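Local structure of tail component (Lactobacillus phage J-1, 5LY8) at residues R16-F22 and W226-E232; F94-V100 and F112-L116; T104-G110 and D130-D136; N161-D165 and R185-G191. The protein forms part of the phage's distal tail and, through carbohydrate-binding modules such as this second one, probably attaches the virion to sugars on the Lactobacillus casei surface. All blocks are in the same frame, centred on the assembly; numbering follows the deposited sequence. Where two conformers were deposited one is given.

Interaction 1. Residues R16-F22 and W226-E232. With MG (magnesium ion), chain C.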
# COMPACT_ATOMS: atom_id res chain seq x y z
N ARG A 16 -12.52 1.82 13.90
CA ARG A 16 -11.35 1.07 13.51
C ARG A 16 -11.71 -0.38 13.25
O ARG A 16 -12.41 -1.00 14.06
CB ARG A 16 -10.24 1.19 14.56
CG ARG A 16 -8.89 0.88 13.92
CD ARG A 16 -7.76 1.34 14.77
NE ARG A 16 -7.40 2.73 14.50
CZ ARG A 16 -6.28 3.27 14.95
NH1 ARG A 16 -5.43 2.55 15.66
NH2 ARG A 16 -5.98 4.53 14.66
N VAL A 17 -11.32 -0.90 12.09
CA VAL A 17 -11.60 -2.27 11.69
C VAL A 17 -10.51 -3.18 12.24
O VAL A 17 -10.83 -4.27 12.72
CB VAL A 17 -11.72 -2.34 10.15
CG1 VAL A 17 -11.64 -3.77 9.62
CG2 VAL A 17 -13.00 -1.67 9.69
N TYR A 18 -9.24 -2.76 12.16
CA TYR A 18 -8.15 -3.58 12.67
C TYR A 18 -7.01 -2.64 12.92
O TYR A 18 -6.98 -1.54 12.37
CB TYR A 18 -7.72 -4.70 11.68
CG TYR A 18 -6.87 -4.18 10.53
CD1 TYR A 18 -7.47 -3.67 9.38
CD2 TYR A 18 -5.49 -4.11 10.64
CE1 TYR A 18 -6.70 -3.11 8.36
CE2 TYR A 18 -4.72 -3.55 9.62
CZ TYR A 18 -5.33 -3.02 8.51
OH TYR A 18 -4.59 -2.43 7.52
N HIS A 19 -6.05 -3.11 13.71
CA HIS A 19 -4.83 -2.38 13.96
C HIS A 19 -3.72 -3.38 14.20
O HIS A 19 -3.83 -4.24 15.09
CB HIS A 19 -4.98 -1.42 15.17
CG HIS A 19 -3.70 -0.76 15.55
ND1 HIS A 19 -3.38 -0.52 16.87
CD2 HIS A 19 -2.66 -0.35 14.78
CE1 HIS A 19 -2.19 0.05 16.87
NE2 HIS A 19 -1.71 0.17 15.64
N LEU A 20 -2.68 -3.32 13.37
CA LEU A 20 -1.47 -4.12 13.57
C LEU A 20 -0.37 -3.21 14.08
O LEU A 20 -0.02 -2.25 13.40
CB LEU A 20 -0.99 -4.80 12.27
CG LEU A 20 -2.03 -5.71 11.59
CD1 LEU A 20 -1.49 -6.27 10.29
CD2 LEU A 20 -2.49 -6.85 12.50
N ASP A 21 0.15 -3.49 15.27
CA ASP A 21 1.31 -2.76 15.78
C ASP A 21 2.59 -3.59 15.68
O ASP A 21 3.67 -3.08 15.97
CB ASP A 21 1.11 -2.28 17.22
CG ASP A 21 0.79 -3.33 18.25
OD1 ASP A 21 1.16 -4.52 18.04
OD2 ASP A 21 0.13 -2.98 19.26
N PHE A 22 2.47 -4.87 15.32
CA PHE A 22 3.59 -5.79 15.11
C PHE A 22 4.35 -6.13 16.39
O PHE A 22 5.42 -6.73 16.28
CB PHE A 22 4.55 -5.33 13.99
CG PHE A 22 3.79 -5.16 12.69
CD1 PHE A 22 3.64 -3.92 12.12
CD2 PHE A 22 3.20 -6.26 12.07
CE1 PHE A 22 2.94 -3.77 10.92
CE2 PHE A 22 2.51 -6.10 10.86
CZ PHE A 22 2.34 -4.86 10.33
N TRP A 226 7.91 -2.09 8.08
CA TRP A 226 6.50 -1.71 8.19
C TRP A 226 6.18 -1.71 9.67
O TRP A 226 6.29 -2.74 10.34
CB TRP A 226 5.72 -2.77 7.42
CG TRP A 226 4.23 -2.64 7.36
CD1 TRP A 226 3.48 -1.49 7.42
CD2 TRP A 226 3.32 -3.71 7.10
NE1 TRP A 226 2.14 -1.80 7.21
CE2 TRP A 226 2.03 -3.16 7.03
CE3 TRP A 226 3.47 -5.10 6.96
CZ2 TRP A 226 0.89 -3.95 6.83
CZ3 TRP A 226 2.35 -5.88 6.74
CH2 TRP A 226 1.08 -5.31 6.68
N GLN A 227 5.86 -0.52 10.21
CA GLN A 227 5.79 -0.34 11.66
C GLN A 227 4.39 -0.30 12.24
O GLN A 227 4.24 -0.47 13.45
CB GLN A 227 6.57 0.93 12.09
CG GLN A 227 7.96 1.01 11.44
CD GLN A 227 9.00 1.84 12.15
OE1 GLN A 227 8.72 2.51 13.18
NE2 GLN A 227 10.23 1.77 11.63
N ASP A 228 3.36 -0.09 11.41
CA ASP A 228 2.00 0.03 11.91
C ASP A 228 1.07 -0.05 10.73
O ASP A 228 1.41 0.40 9.63
CB ASP A 228 1.83 1.39 12.64
CG ASP A 228 0.62 1.45 13.54
OD1 ASP A 228 0.68 0.88 14.65
OD2 ASP A 228 -0.43 1.99 13.10
N SER A 229 -0.13 -0.59 10.96
CA SER A 229 -1.16 -0.64 9.93
C SER A 229 -2.53 -0.52 10.56
O SER A 229 -2.80 -1.20 11.55
CB SER A 229 -1.09 -1.98 9.19
OG SER A 229 -1.95 -2.03 8.06
N TYR A 230 -3.44 0.26 9.95
CA TYR A 230 -4.82 0.26 10.42
C TYR A 230 -5.71 0.74 9.32
O TYR A 230 -5.29 1.47 8.41
CB TYR A 230 -5.05 1.05 11.72
CG TYR A 230 -4.74 2.52 11.67
CD1 TYR A 230 -5.70 3.45 11.26
CD2 TYR A 230 -3.51 3.01 12.09
CE1 TYR A 230 -5.44 4.81 11.28
CE2 TYR A 230 -3.24 4.37 12.10
CZ TYR A 230 -4.21 5.27 11.70
OH TYR A 230 -3.91 6.62 11.67
N PHE A 231 -6.99 0.38 9.45
CA PHE A 231 -8.03 0.87 8.56
C PHE A 231 -9.17 1.32 9.45
O PHE A 231 -9.55 0.59 10.39
CB PHE A 231 -8.54 -0.25 7.65
CG PHE A 231 -9.70 0.17 6.77
CD1 PHE A 231 -9.48 0.61 5.47
CD2 PHE A 231 -11.01 0.17 7.26
CE1 PHE A 231 -10.56 0.99 4.66
CE2 PHE A 231 -12.07 0.59 6.46
CZ PHE A 231 -11.85 0.97 5.16
N GLU A 232 -9.70 2.51 9.18
CA GLU A 232 -10.87 3.03 9.87
C GLU A 232 -11.92 3.52 8.92
O GLU A 232 -11.61 4.27 8.00
CB GLU A 232 -10.51 4.24 10.76
CG GLU A 232 -9.48 4.04 11.85
CD GLU A 232 -9.11 5.31 12.59
OE1 GLU A 232 -8.70 5.17 13.76
OE2 GLU A 232 -9.10 6.40 11.98
MG MG C . 4.71 -0.99 15.67
O HOH W 1 2.95 0.62 16.12
O HOH W 2 4.83 -1.16 18.15
O HOH W 3 6.24 0.80 16.32

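Interaction 2. Residues F94-V100 and F112-L116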
# COMPACT_ATOMS: atom_id res chain seq x y z
N PHE A 94 -13.28 6.53 4.43
CA PHE A 94 -12.34 5.75 5.24
C PHE A 94 -10.98 6.36 5.18
O PHE A 94 -10.71 7.22 4.34
CB PHE A 94 -12.25 4.29 4.70
CG PHE A 94 -11.78 4.13 3.27
CD1 PHE A 94 -10.44 4.38 2.92
CD2 PHE A 94 -12.66 3.74 2.27
CE1 PHE A 94 -10.02 4.27 1.59
CE2 PHE A 94 -12.21 3.57 0.95
CZ PHE A 94 -10.90 3.85 0.61
N GLN A 95 -10.10 5.87 6.06
CA GLN A 95 -8.67 6.09 5.92
C GLN A 95 -7.95 4.79 6.20
O GLN A 95 -8.30 4.06 7.14
CB GLN A 95 -8.10 7.25 6.73
CG GLN A 95 -8.14 7.10 8.23
CD GLN A 95 -7.28 8.14 8.91
OE1 GLN A 95 -6.40 8.77 8.29
NE2 GLN A 95 -7.44 8.27 10.21
N PHE A 96 -6.93 4.52 5.39
CA PHE A 96 -6.10 3.32 5.46
C PHE A 96 -4.67 3.79 5.60
O PHE A 96 -4.17 4.43 4.67
CB PHE A 96 -6.32 2.55 4.17
CG PHE A 96 -5.51 1.31 3.92
CD1 PHE A 96 -5.38 0.32 4.89
CD2 PHE A 96 -4.97 1.06 2.67
CE1 PHE A 96 -4.71 -0.88 4.62
CE2 PHE A 96 -4.28 -0.12 2.41
CZ PHE A 96 -4.17 -1.10 3.37
N VAL A 97 -4.06 3.55 6.77
CA VAL A 97 -2.79 4.18 7.13
C VAL A 97 -1.75 3.14 7.41
O VAL A 97 -1.98 2.26 8.27
CB VAL A 97 -3.00 5.09 8.37
CG1 VAL A 97 -1.70 5.82 8.74
CG2 VAL A 97 -4.12 6.11 8.12
N ASN A 98 -0.59 3.26 6.76
CA ASN A 98 0.49 2.30 6.93
C ASN A 98 1.79 3.03 7.14
O ASN A 98 2.21 3.80 6.27
CB ASN A 98 0.57 1.42 5.71
CG ASN A 98 -0.52 0.40 5.71
OD1 ASN A 98 -0.44 -0.58 6.43
ND2 ASN A 98 -1.59 0.64 4.95
N ARG A 99 2.42 2.81 8.30
CA ARG A 99 3.69 3.47 8.62
C ARG A 99 4.83 2.60 8.15
O ARG A 99 4.86 1.41 8.47
CB ARG A 99 3.79 3.69 10.13
CG ARG A 99 5.07 4.43 10.50
CD ARG A 99 5.04 4.93 11.92
NE ARG A 99 6.36 5.45 12.27
CZ ARG A 99 6.59 6.40 13.17
NH1 ARG A 99 5.57 6.96 13.82
NH2 ARG A 99 7.83 6.82 13.40
N VAL A 100 5.79 3.20 7.43
CA VAL A 100 6.95 2.47 6.92
C VAL A 100 8.22 3.27 7.22
O VAL A 100 8.18 4.48 7.48
CB VAL A 100 6.86 2.21 5.38
CG1 VAL A 100 5.70 1.28 5.04
CG2 VAL A 100 6.75 3.53 4.59
N PHE A 112 6.75 -1.35 -2.75
CA PHE A 112 5.66 -1.76 -1.88
C PHE A 112 4.35 -1.30 -2.46
O PHE A 112 4.29 -0.31 -3.19
CB PHE A 112 5.80 -1.36 -0.40
CG PHE A 112 5.81 0.10 -0.06
CD1 PHE A 112 4.66 0.87 -0.19
CD2 PHE A 112 6.92 0.68 0.53
CE1 PHE A 112 4.65 2.22 0.18
CE2 PHE A 112 6.89 2.01 0.96
CZ PHE A 112 5.75 2.76 0.80
N GLU A 113 3.30 -2.07 -2.16
CA GLU A 113 1.92 -1.73 -2.47
C GLU A 113 1.09 -1.81 -1.22
O GLU A 113 1.18 -2.80 -0.48
CB GLU A 113 1.31 -2.68 -3.52
CG GLU A 113 1.95 -2.56 -4.89
CD GLU A 113 1.33 -3.46 -5.93
OE1 GLU A 113 0.33 -4.16 -5.64
OE2 GLU A 113 1.88 -3.48 -7.06
N PHE A 114 0.24 -0.80 -1.01
CA PHE A 114 -0.83 -0.84 -0.01
C PHE A 114 -2.12 -0.73 -0.82
O PHE A 114 -2.39 0.30 -1.45
CB PHE A 114 -0.70 0.26 1.04
CG PHE A 114 0.50 0.04 1.94
CD1 PHE A 114 0.52 -1.02 2.82
CD2 PHE A 114 1.61 0.85 1.85
CE1 PHE A 114 1.64 -1.26 3.63
CE2 PHE A 114 2.73 0.62 2.68
CZ PHE A 114 2.73 -0.42 3.58
N ASN A 115 -2.89 -1.83 -0.84
CA ASN A 115 -4.04 -1.99 -1.71
C ASN A 115 -5.32 -2.21 -0.96
O ASN A 115 -5.34 -2.90 0.06
CB ASN A 115 -3.80 -3.25 -2.59
CG ASN A 115 -2.58 -3.12 -3.46
OD1 ASN A 115 -2.15 -2.01 -3.76
ND2 ASN A 115 -2.00 -4.24 -3.87
N LEU A 116 -6.40 -1.63 -1.50
CA LEU A 116 -7.77 -1.86 -1.04
C LEU A 116 -8.49 -2.54 -2.20
O LEU A 116 -8.34 -2.14 -3.36
CB LEU A 116 -8.45 -0.56 -0.63
CG LEU A 116 -7.80 0.09 0.60
CD1 LEU A 116 -8.31 1.48 0.79
CD2 LEU A 116 -8.01 -0.74 1.88

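Interaction 3. Residues T104-G110 and D130-D136. With MG (magnesium ion), chain B.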
# COMPACT_ATOMS: atom_id res chain seq x y z
N THR A 104 16.86 3.87 0.19
CA THR A 104 17.35 3.21 -1.01
C THR A 104 18.74 3.76 -1.38
O THR A 104 19.28 4.69 -0.75
CB THR A 104 16.28 3.24 -2.14
OG1 THR A 104 16.67 2.42 -3.27
CG2 THR A 104 15.95 4.67 -2.63
N ASN A 105 19.18 3.23 -2.49
CA ASN A 105 20.52 3.54 -2.98
C ASN A 105 20.56 3.19 -4.43
O ASN A 105 19.62 2.61 -4.99
CB ASN A 105 21.73 2.97 -2.21
CG ASN A 105 22.04 3.36 -0.80
OD1 ASN A 105 22.29 2.49 0.03
ND2 ASN A 105 22.36 4.62 -0.58
N ALA A 106 21.50 3.75 -5.17
CA ALA A 106 21.46 3.49 -6.58
C ALA A 106 21.28 2.03 -6.93
O ALA A 106 20.35 1.73 -7.66
CB ALA A 106 22.70 4.07 -7.25
N ALA A 107 22.06 1.12 -6.34
CA ALA A 107 22.05 -0.29 -6.73
C ALA A 107 20.84 -1.06 -6.23
O ALA A 107 20.58 -2.17 -6.68
CB ALA A 107 23.34 -0.97 -6.26
N GLU A 108 20.08 -0.47 -5.29
CA GLU A 108 18.93 -1.14 -4.68
C GLU A 108 17.67 -0.98 -5.50
O GLU A 108 17.43 0.06 -6.11
CB GLU A 108 18.73 -0.65 -3.25
CG GLU A 108 19.94 -0.95 -2.37
CD GLU A 108 19.89 -0.37 -0.97
OE1 GLU A 108 18.87 0.24 -0.59
OE2 GLU A 108 20.91 -0.50 -0.26
N VAL A 109 16.82 -2.03 -5.44
CA VAL A 109 15.54 -2.10 -6.14
C VAL A 109 14.49 -2.60 -5.17
O VAL A 109 14.72 -3.59 -4.45
CB VAL A 109 15.66 -3.01 -7.40
CG1 VAL A 109 14.30 -3.36 -8.00
CG2 VAL A 109 16.56 -2.36 -8.45
N GLY A 110 13.32 -1.99 -5.18
CA GLY A 110 12.27 -2.49 -4.31
C GLY A 110 10.97 -1.81 -4.61
O GLY A 110 10.93 -0.77 -5.26
N ASP A 130 11.45 1.86 -6.38
CA ASP A 130 12.77 2.19 -6.94
C ASP A 130 13.04 0.99 -7.83
O ASP A 130 13.38 -0.04 -7.38
CB ASP A 130 13.85 2.39 -5.85
CG ASP A 130 15.25 2.71 -6.46
OD1 ASP A 130 15.42 2.59 -7.60
OD2 ASP A 130 16.16 3.09 -5.74
N ASP A 131 12.82 1.17 -9.12
CA ASP A 131 12.91 0.04 -10.05
C ASP A 131 14.16 -0.05 -10.90
O ASP A 131 14.19 -0.81 -11.82
CB ASP A 131 11.63 -0.07 -10.95
CG ASP A 131 11.44 1.12 -11.89
OD1 ASP A 131 12.18 2.03 -11.88
OD2 ASP A 131 10.47 1.09 -12.65
N SER A 132 15.19 0.71 -10.56
CA SER A 132 16.43 0.65 -11.33
C SER A 132 17.60 0.45 -10.40
O SER A 132 17.73 1.18 -9.41
CB SER A 132 16.65 1.94 -12.12
OG SER A 132 17.91 1.89 -12.79
N ALA A 133 18.52 -0.46 -10.77
CA ALA A 133 19.76 -0.68 -10.01
C ALA A 133 20.86 0.30 -10.41
O ALA A 133 22.01 0.13 -10.01
CB ALA A 133 20.25 -2.11 -10.16
N SER A 134 20.53 1.34 -11.19
CA SER A 134 21.53 2.34 -11.59
C SER A 134 21.05 3.77 -11.26
O SER A 134 21.66 4.74 -11.74
CB SER A 134 21.88 2.20 -13.06
OG SER A 134 20.73 2.31 -13.89
N ASN A 135 20.03 3.92 -10.42
CA ASN A 135 19.52 5.24 -10.08
C ASN A 135 18.84 5.11 -8.71
O ASN A 135 18.29 4.05 -8.41
CB ASN A 135 18.44 5.62 -11.15
CG ASN A 135 18.05 7.07 -11.25
OD1 ASN A 135 18.64 7.93 -10.61
ND2 ASN A 135 17.08 7.35 -12.13
N ASP A 136 18.86 6.14 -7.87
CA ASP A 136 18.20 6.04 -6.56
C ASP A 136 16.89 6.83 -6.55
O ASP A 136 16.39 7.32 -5.51
CB ASP A 136 19.17 6.39 -5.42
CG ASP A 136 19.26 7.85 -5.07
OD1 ASP A 136 19.19 8.67 -5.99
OD2 ASP A 136 19.34 8.15 -3.85
MG MG B . 17.89 2.04 -7.26

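Interaction 4. Residues N161-D165 and R185-G191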
# COMPACT_ATOMS: atom_id res chain seq x y z
N ASN A 161 16.26 14.96 -2.48
CA ASN A 161 16.73 15.90 -1.47
C ASN A 161 15.68 16.18 -0.43
O ASN A 161 16.00 16.52 0.67
CB ASN A 161 17.13 17.23 -2.15
CG ASN A 161 17.64 18.25 -1.18
OD1 ASN A 161 18.56 17.98 -0.46
ND2 ASN A 161 17.01 19.41 -1.15
N TYR A 162 14.42 16.10 -0.84
CA TYR A 162 13.28 16.36 -0.01
C TYR A 162 12.77 15.02 0.60
O TYR A 162 12.53 14.94 1.75
CB TYR A 162 12.18 17.05 -0.83
CG TYR A 162 10.90 17.46 -0.11
CD1 TYR A 162 10.74 18.73 0.38
CD2 TYR A 162 9.87 16.58 0.07
CE1 TYR A 162 9.59 19.11 1.05
CE2 TYR A 162 8.73 16.97 0.73
CZ TYR A 162 8.59 18.23 1.22
OH TYR A 162 7.43 18.60 1.84
N TYR A 163 12.65 14.02 -0.25
CA TYR A 163 12.16 12.70 0.15
C TYR A 163 13.31 11.81 0.48
O TYR A 163 13.73 10.96 -0.31
CB TYR A 163 11.27 12.11 -0.94
CG TYR A 163 9.99 12.87 -1.08
CD1 TYR A 163 8.89 12.58 -0.27
CD2 TYR A 163 9.85 13.87 -2.04
CE1 TYR A 163 7.69 13.27 -0.40
CE2 TYR A 163 8.64 14.56 -2.19
CZ TYR A 163 7.57 14.25 -1.37
OH TYR A 163 6.38 14.94 -1.48
N ARG A 164 13.88 12.05 1.66
CA ARG A 164 15.06 11.35 2.13
C ARG A 164 14.69 9.99 2.72
O ARG A 164 13.53 9.74 3.05
CB ARG A 164 15.77 12.18 3.23
CG ARG A 164 16.37 13.51 2.74
CD ARG A 164 16.77 14.41 3.90
NE ARG A 164 17.85 15.34 3.56
CZ ARG A 164 18.07 16.51 4.17
NH1 ARG A 164 17.27 16.91 5.15
NH2 ARG A 164 19.07 17.28 3.80
N ASP A 165 15.68 9.13 2.90
CA ASP A 165 15.43 7.87 3.60
C ASP A 165 14.80 8.18 4.98
O ASP A 165 15.19 9.16 5.63
CB ASP A 165 16.77 7.19 3.88
CG ASP A 165 17.53 6.66 2.68
OD1 ASP A 165 16.97 6.66 1.55
OD2 ASP A 165 18.65 6.14 2.88
N ARG A 185 5.80 12.80 5.33
CA ARG A 185 7.16 12.78 5.85
C ARG A 185 7.08 12.96 7.36
O ARG A 185 6.97 14.09 7.84
CB ARG A 185 7.97 13.95 5.30
CG ARG A 185 8.45 13.84 3.90
CD ARG A 185 9.65 14.75 3.66
NE ARG A 185 9.36 16.11 4.12
CZ ARG A 185 10.18 17.15 4.01
NH1 ARG A 185 11.35 17.01 3.42
NH2 ARG A 185 9.81 18.34 4.48
N ILE A 186 7.10 11.87 8.12
CA ILE A 186 7.02 11.90 9.58
C ILE A 186 8.23 12.68 10.17
O ILE A 186 8.05 13.46 11.10
CB ILE A 186 6.93 10.45 10.17
CG1 ILE A 186 5.65 9.71 9.67
CG2 ILE A 186 7.02 10.45 11.74
CD1 ILE A 186 5.59 8.25 10.04
N ASP A 187 9.43 12.46 9.64
CA ASP A 187 10.66 13.06 10.17
C ASP A 187 10.83 14.53 9.90
O ASP A 187 11.48 15.22 10.70
CB ASP A 187 11.90 12.34 9.59
CG ASP A 187 11.96 10.85 9.82
OD1 ASP A 187 12.55 10.15 8.97
OD2 ASP A 187 11.39 10.38 10.85
N LEU A 188 10.31 15.02 8.76
CA LEU A 188 10.60 16.40 8.34
C LEU A 188 9.39 17.31 8.09
O LEU A 188 9.58 18.52 7.89
CB LEU A 188 11.50 16.37 7.09
CG LEU A 188 12.88 15.71 7.24
CD1 LEU A 188 13.51 15.43 5.88
CD2 LEU A 188 13.84 16.58 8.08
N GLY A 189 8.18 16.75 8.08
CA GLY A 189 6.95 17.51 7.88
C GLY A 189 6.46 17.48 6.44
O GLY A 189 7.25 17.24 5.52
N ASP A 190 5.16 17.73 6.25
CA ASP A 190 4.52 17.74 4.93
C ASP A 190 4.71 16.39 4.22
O ASP A 190 4.62 15.36 4.89
CB ASP A 190 4.97 18.97 4.08
CG ASP A 190 4.68 20.29 4.74
OD1 ASP A 190 3.61 20.41 5.38
OD2 ASP A 190 5.53 21.20 4.65
N GLY A 191 4.95 16.40 2.92
CA GLY A 191 5.08 15.18 2.13
C GLY A 191 4.25 15.20 0.86
O GLY A 191 3.86 16.27 0.38
O HOH W 4 13.85 11.38 6.73

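Interaction 1. Residues R16-F22 and W226-E232
The guanidinium of Arg16 lies flat over the ring of Tyr230, the two planes 16° apart and Arg16 CZ 3.8 Å from the ring centroid, a stacked cation-pi pair. The Arg16 chain runs out extended and then bends at chi3 (-87°), which lays the group down on the ring. The same guanidinium meets Glu232 with its edge. Arg16 NE and NH2 both donate to Glu232 OE1 from one face of the carboxylate, so this salt bridge closes on a single oxygen. Glu232 OE2 turns instead to Gln95. Beneath these side chains, strands 11-20 and 223-238 pair antiparallel at one border of the six-stranded sheet of a concanavalin-like beta-sandwich. Leu20 and Ser229 form a hydrogen-bonded pair, with Leu20 N 2.8 Å from Ser229 O and Ser229 N 3.0 Å from Leu20 O. On the face that carries Tyr18 and Ser229, the hydroxyl of Tyr18 donates to Ser229 OG at 2.7 Å, in the plane of the tyrosine ring. Ser229 OG is also bonded to Asn98. On the other face His19 NE2 points nearly straight (164°) at the syn side of Asp228 OD1, 2.7 Å away. Asp228 OD1 also accepts from a water on the magnesium ion. That ion is held by Asp21 O at 2.4 Å, Gln227 O at 2.3 Å, three waters and Gly59 O. Just past the strand end, Phe22 turns its edge to the face of Trp226, with Phe22 CZ 3.6 Å from Trp226 CE3.

Interaction 2. Residues F94-V100 and F112-L116
Phe94 opens the series, its CE1 3.4 Å from Leu116 CD1. The two strands belong to different sheets of a concanavalin-like beta-sandwich. They run nearly antiparallel, at 160°, with axes 9.0 Å apart, and no hydrogen bond joins them. The contact is a buried packing of side chains between the facing sheets. At Phe96 the ring slides past Leu116, whose CD2 sits over one face, 3.7 Å from the ring centroid. The amide nitrogen of Asn98 lies over the opposite face, toward the rim. Phe96 CE2 also touches Phe114 CB. Asn98 brings a polar group into this largely apolar layer. Its amide stacks on the Phe114 ring with the planes 7° apart, and its CB stands over the ring centre in a CH-pi contact. Asn98 OD1 is satisfied by Ser229 and by the indole of Trp226, which hold the amide in place. The Trp226 ring also meets that of Phe114. Val100 splits its two methyls between two rings. Val100 CG2 lies 3.9 Å from Phe112 CE2. With CG1 anti to the carbonyl carbon (chi1 -65°), that methyl of Val100 reaches the edge of Phe114, 3.7 Å from CZ.

Interaction 3. Residues T104-G110 and D130-D136
Asp130 OD2 is gripped by the magnesium ion at 2.5 Å and, less certainly, by Thr104 OG1. That hydroxyl donates to Asp130 OD2 at 2.6 Å in one of two conformers of Thr104. It arrives on the anti side of the carboxylate, 26° out of its plane. Two loops, which leave strands 94-103 and 121-130 at one end of the beta-sandwich, wrap round this metal and make a site mostly of backbone oxygens. The loop 104-110 gives Ala106 O and Glu108 O. The loop 130-136 gives Ser132 O, Asn135 O and both carboxylate oxygens of Asp130. Ser132 O and Glu108 O are each 2.3 Å from the ion. The carbonyl oxygens of Ala106 and Ser132 stand 3.2 Å apart, a closeness between acceptors that the shared cation accounts for. With CG anti to the backbone N (chi1 179°), Asp130 extends its carboxylate to the metal, which both oxygens bind. Ser132 OG accepts from Ser134 N in an ST turn, which shapes the chain between two ligands. A backbone bond from Glu108 N to Asn105 O does the like in the other loop. Val109 packs beside the ligands, its CG2 against the backbone of Ser132 and Ala133. Where the loops meet the sheet, Gly110 and Asp130 form an antiparallel hydrogen-bonded pair. Asp130 N lies 2.9 Å from Gly110 O, and Gly110 N lies 2.9 Å from Asp130 O.

Interaction 4. Residues N161-D165 and R185-G191
Tyr162 offers the face of its ring to the guanidinium of Arg185. The planes are only 4° apart and Arg185 CZ is 3.5 Å from the ring centroid, so this is a parallel cation-pi stack. The same arginine reaches the tyrosine backbone. Arg185 NH1 donates to Tyr162 O at 2.9 Å, tilted 29° from the carbonyl plane. At the far end of the ring, Tyr162 OH comes to 3.3 Å from Asp190 CB. Tyr163 adds its phenol end, with OH 3.2 Å from Gly191 C.

The next shell fixes the guanidinium. Its other face is overlain by Leu188 CB, so the group is sandwiched between leucine and tyrosine. At its edge, Arg185 NE and NH2 both donate to Gly189 O, with NE at 2.8 Å. The side chain folds back on its own loop through a bend at chi3 (-51°). Backbone bonds from Arg185 N to Asp190 O and from Gly189 N to Arg185 O close the 185-191 turn, which links two neighbouring strands of the six-stranded sheet. Tyr163 is the centre of an inverse gamma turn in the facing loop.

Further out, Leu188 CD1 packs against Arg164 CD. A water bridges Asp165 O and Asp187 OD1, while the Asp165 carboxylate is paired with Arg160 and Asp187 OD2 with Asn167. With three N-H groups spent on two carbonyls and both faces covered, the Arg185 guanidinium is held in place without a carboxylate among its partners here. Its positive charge is probably stabilised by the pi face of Tyr162 and by the two carbonyl oxygens.

Overall arrangement
All four contacts lie in one beta-sandwich module. Interactions 1 and 2 are neighbours, with centres 9 Å apart. Strands 223-238 and 94-103 adjoin in the six-stranded sheet, and Ser229 bonds Asn98 between the two contacts. Interaction 1 pairs strands near the two ends of the chain, and the other three are nested within the loop it closes. Interaction 2 packs that sheet on the second one. Its segments alternate with those of interaction 3: loop 104-110 joins its two strands, and loop 130-136 follows strand 121-130. Interaction 3 has its centre about 28 Å from that of interaction 1, so the two magnesium sites sit on opposite sides of the chain's centre. Interaction 4 comes last, in surface loops, and meets interaction 3 through Thr104 and Asp165.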